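PorB (Corynebacterium glutamicum, PDB 2VQG) is a putative alpha-helical porin that probably forms anion-selective pores in the cell envelope. Local coordinates at residues A[37-40]-A[41-45]; A[48-51]-A[52-55]. All blocks are in the same frame, centred on the assembly; numbering follows the deposited sequence. Where two conformers were deposited one is given.

Contact 1: residues A[37-40]-A[41-45]; sequences EGQY and NRELA. With ZN (zinc ion), chain K.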
loop_
_atom_site.group_PDB
_atom_site.type_symbol
_atom_site.label_atom_id
_atom_site.label_comp_id
_atom_site.label_asym_id
_atom_site.label_seq_id
_atom_site.Cartn_x
_atom_site.Cartn_y
_atom_site.Cartn_z
ATOM N N GLU A 37 -7.221 9.619 -5.073
ATOM C CA GLU A 37 -7.476 9.736 -6.490
ATOM C C GLU A 37 -6.247 10.211 -7.274
ATOM O O GLU A 37 -5.512 11.096 -6.825
ATOM C CB GLU A 37 -8.629 10.716 -6.688
ATOM C CG GLU A 37 -9.283 10.648 -8.040
ATOM C CD GLU A 37 -9.813 9.268 -8.329
ATOM O OE1 GLU A 37 -10.317 8.621 -7.380
ATOM O OE2 GLU A 37 -9.712 8.827 -9.496
ATOM N N GLY A 38 -6.037 9.616 -8.448
ATOM C CA GLY A 38 -4.933 10.019 -9.328
ATOM C C GLY A 38 -3.593 9.725 -8.694
ATOM O O GLY A 38 -2.568 10.309 -9.058
ATOM N N GLN A 39 -3.607 8.817 -7.725
ATOM C CA GLN A 39 -2.424 8.494 -6.985
ATOM C C GLN A 39 -1.546 7.559 -7.800
ATOM O O GLN A 39 -2.039 6.641 -8.458
ATOM C CB GLN A 39 -2.828 7.840 -5.668
ATOM C CG GLN A 39 -1.843 7.985 -4.561
ATOM C CD GLN A 39 -2.332 7.307 -3.292
ATOM O OE1 GLN A 39 -3.214 6.451 -3.345
ATOM N NE2 GLN A 39 -1.762 7.687 -2.144
ATOM N N TYR A 40 -0.243 7.814 -7.760
ATOM C CA TYR A 40 0.743 6.905 -8.321
ATOM C C TYR A 40 1.093 5.837 -7.316
ATOM O O TYR A 40 0.930 6.052 -6.108
ATOM C CB TYR A 40 2.001 7.679 -8.701
ATOM C CG TYR A 40 1.791 8.507 -9.945
ATOM C CD1 TYR A 40 1.727 7.900 -11.196
ATOM C CD2 TYR A 40 1.637 9.890 -9.871
ATOM C CE1 TYR A 40 1.517 8.636 -12.340
ATOM C CE2 TYR A 40 1.432 10.648 -11.023
ATOM C CZ TYR A 40 1.369 10.013 -12.256
ATOM O OH TYR A 40 1.163 10.749 -13.417
ATOM N N ASN A 41 1.596 4.704 -7.806
ATOM C CA ASN A 41 2.088 3.624 -6.944
ATOM C C ASN A 41 2.996 4.172 -5.828
ATOM O O ASN A 41 2.753 3.938 -4.633
ATOM C CB ASN A 41 2.809 2.561 -7.803
ATOM C CG ASN A 41 3.440 1.440 -6.971
ATOM O OD1 ASN A 41 4.148 1.693 -5.987
ATOM N ND2 ASN A 41 3.210 0.197 -7.383
ATOM N N ARG A 42 4.015 4.931 -6.226
ATOM C CA ARG A 42 4.991 5.473 -5.279
ATOM C C ARG A 42 4.350 6.265 -4.136
ATOM O O ARG A 42 4.770 6.141 -2.979
ATOM C CB ARG A 42 6.011 6.352 -6.022
ATOM C CG ARG A 42 7.296 6.581 -5.246
ATOM C CD ARG A 42 8.228 7.563 -5.951
ATOM N NE ARG A 42 9.139 6.924 -6.909
ATOM C CZ ARG A 42 9.084 7.067 -8.239
ATOM N NH1 ARG A 42 8.149 7.825 -8.798
ATOM N NH2 ARG A 42 9.973 6.452 -9.016
ATOM N N GLU A 43 3.341 7.069 -4.465
ATOM C CA GLU A 43 2.631 7.907 -3.486
ATOM C C GLU A 43 1.854 7.071 -2.474
ATOM O O GLU A 43 1.875 7.351 -1.271
ATOM C CB GLU A 43 1.662 8.852 -4.183
ATOM C CG GLU A 43 2.359 9.879 -5.085
ATOM C CD GLU A 43 1.387 10.787 -5.832
ATOM O OE1 GLU A 43 0.261 10.348 -6.190
ATOM O OE2 GLU A 43 1.767 11.960 -6.065
ATOM N N LEU A 44 1.165 6.047 -2.969
ATOM C CA LEU A 44 0.486 5.124 -2.047
ATOM C C LEU A 44 1.481 4.426 -1.109
ATOM O O LEU A 44 1.225 4.299 0.095
ATOM C CB LEU A 44 -0.361 4.091 -2.818
ATOM C CG LEU A 44 -1.011 2.973 -1.979
ATOM C CD1 LEU A 44 -1.922 3.531 -0.889
ATOM C CD2 LEU A 44 -1.807 2.004 -2.869
ATOM N N ALA A 45 2.584 3.929 -1.663
ATOM C CA ALA A 45 3.585 3.238 -0.851
ATOM C C ALA A 45 4.083 4.173 0.249
ATOM O O ALA A 45 4.232 3.762 1.396
ATOM C CB ALA A 45 4.746 2.769 -1.705
HETATM ZN ZN ZN K . -10.440 6.715 -9.479
#
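Tyr40 occupies the N-cap of helix 41-52, and its backbone ties the incoming loop to the first turn. Leu44 N donates to Tyr40 O at 3.1 Å in a nearly straight bond. Before the N-cap, Gly38 has a positive phi, and Gln39 and Tyr40 are extended. Glu43 reaches back over the helix start, where its OE1 accepts from Tyr40 N at 3.0 Å. The N-H comes from above the carboxylate plane, 40° out of it. This is one half of a capping box. Glu43 CG lies beside its own backbone N (chi1 -65°), and the extended chain beyond carries OE1 back to the loop. Tyr40 CD2 lies 4.0 Å from Glu43 OE1, with ring and carboxylate planes 64° apart, and the ring makes a cation-pi contact with Lys85. The same OE1 rests against Gln39 CA at 3.4 Å. Gln39 CG packs on Glu43 CB at 3.6 Å, while the amide end runs across Leu44, with NE2 3.4 Å from Leu44 CA. That amide is held by the preceding loop: NE2 donates to Val34 O and OE1 accepts from Glu36 N. On the far side of Gly38, Glu37 OE2 binds a zinc ion at 2.2 Å. Asn41 ND2 bonds to Asp76 and Gln79, and Leu44 packs on Ala75 and Ala78. The start of helix 41-52 thus lies against helix 61-80.

Contact 2: residues A[48-51]-A[52-55]; sequences IAAK and GEGF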
loop_
_atom_site.group_PDB
_atom_site.type_symbol
_atom_site.label_atom_id
_atom_site.label_comp_id
_atom_site.label_asym_id
_atom_site.label_seq_id
_atom_site.Cartn_x
_atom_site.Cartn_y
_atom_site.Cartn_z
ATOM N N ILE A 48 1.355 4.621 2.921
ATOM C CA ILE A 48 1.289 3.434 3.795
ATOM C C ILE A 48 2.460 3.446 4.799
ATOM O O ILE A 48 2.267 3.294 6.019
ATOM C CB ILE A 48 1.297 2.123 2.975
ATOM C CG1 ILE A 48 0.010 2.023 2.135
ATOM C CG2 ILE A 48 1.441 0.886 3.930
ATOM C CD1 ILE A 48 0.053 0.896 1.069
ATOM N N ALA A 49 3.668 3.678 4.291
ATOM C CA ALA A 49 4.858 3.714 5.159
ATOM C C ALA A 49 4.729 4.766 6.266
ATOM O O ALA A 49 5.097 4.522 7.418
ATOM C CB ALA A 49 6.144 3.989 4.305
ATOM N N ALA A 50 4.227 5.943 5.914
ATOM C CA ALA A 50 4.073 7.019 6.886
ATOM C C ALA A 50 3.148 6.572 8.028
ATOM O O ALA A 50 3.446 6.815 9.207
ATOM C CB ALA A 50 3.555 8.249 6.229
ATOM N N LYS A 51 2.049 5.896 7.674
ATOM C CA LYS A 51 1.102 5.429 8.692
ATOM C C LYS A 51 1.618 4.199 9.458
ATOM O O LYS A 51 1.133 3.906 10.566
ATOM C CB LYS A 51 -0.262 5.117 8.068
ATOM C CG LYS A 51 -0.970 6.309 7.428
ATOM C CD LYS A 51 -1.360 7.340 8.450
ATOM C CE LYS A 51 -2.205 8.468 7.813
ATOM N NZ LYS A 51 -3.625 8.074 7.702
ATOM N N GLY A 52 2.573 3.479 8.872
ATOM C CA GLY A 52 3.182 2.334 9.563
ATOM C C GLY A 52 4.286 2.725 10.545
ATOM O O GLY A 52 4.724 1.903 11.355
ATOM N N GLU A 53 4.732 3.974 10.487
ATOM C CA GLU A 53 5.776 4.463 11.402
ATOM C C GLU A 53 5.271 4.489 12.837
ATOM O O GLU A 53 4.083 4.681 13.085
ATOM C CB GLU A 53 6.258 5.849 10.996
ATOM C CG GLU A 53 7.140 5.833 9.770
ATOM C CD GLU A 53 7.672 7.234 9.423
ATOM O OE1 GLU A 53 8.257 7.883 10.303
ATOM O OE2 GLU A 53 7.499 7.675 8.271
ATOM N N GLY A 54 6.179 4.257 13.778
ATOM C CA GLY A 54 5.820 4.296 15.197
ATOM C C GLY A 54 7.052 3.969 15.994
ATOM O O GLY A 54 8.181 3.984 15.456
ATOM N N PHE A 55 6.832 3.647 17.265
ATOM C CA PHE A 55 7.923 3.339 18.159
ATOM C C PHE A 55 8.970 2.402 17.530
ATOM O O PHE A 55 10.194 2.703 17.519
ATOM C CB PHE A 55 7.391 2.754 19.474
ATOM C CG PHE A 55 8.466 2.539 20.489
ATOM C CD1 PHE A 55 8.822 3.579 21.348
ATOM C CD2 PHE A 55 9.168 1.326 20.552
ATOM C CE1 PHE A 55 9.840 3.401 22.291
ATOM C CE2 PHE A 55 10.185 1.147 21.499
ATOM C CZ PHE A 55 10.519 2.186 22.358
#
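The carboxylate of Glu53 is the flat side-chain group that meets the last turn of helix 41-52. Its OE2 stands 3.8 Å from Ala50 CA, which approaches the carboxylate plane obliquely. The other flat groups that meet are peptides, and they do so through their polar atoms. Gly52 N donates to Ile48 O at 2.9 Å, the usual i to i-4 bond of an alpha helix, though bent to an N-H...O angle of 136°. Gly52 N also makes a weak bond to Ala49 O at 3.1 Å. Glu53 N is also shared, but both of its bonds are weak. They run to Ala49 O at 3.1 Å and to Ala50 O at 3.4 Å. Each of these two N-H groups is therefore split between an i-4 and an i-3 carbonyl. Ala49 O weakly accepts from both N-H groups and also accepts from Asn67 ND2 on helix 61-80.

The side chain of Glu53 turns back along the turn. Its CG lies beside its own backbone N (chi1 -74°), which brings CG to 3.4 Å from Ala49 O. Glu53 CB sits 3.5 Å from Ala50 O. These are contacts of aliphatic carbons with carbonyl oxygens. Glu53 also touches Asn67, and it is a zinc ligand in a crystal structure of this protein, although no zinc is bound to it here. Lys51 leads away from the link, and its bent chain brings NZ to a weak hydrogen bond with Ala32 O.

At Glu53 the backbone becomes extended. The last turn thus ends in bifurcated, mostly weak bonds, and a short link through Glu53 and Gly54 joins helix 41-52 to helix 55-59. Gly54 is the N-cap of that next helix, and its N donates to Thr57 OG1, which makes half of a capping box.

Both contacts belong to helix 41-52: contact 1 at its start, contact 2 at its end, with centres 16 Å apart. Contact 1 is partly buried, with Gln39, Asn41 and Leu44 buried. Contact 2 lies at the surface, where Ala49 is its buried residue. Their chemistry also differs, as a helix start differs from a helix end. At 37-45 a carboxylate cap joins one backbone bond, both nearly straight. At 48-55 all four bonds are backbone to backbone, and three are weak. Helix 61-80 borders both ends. Each contact also holds a glutamate known as a zinc ligand, but in this model the metal sits on Glu37 alone of the two.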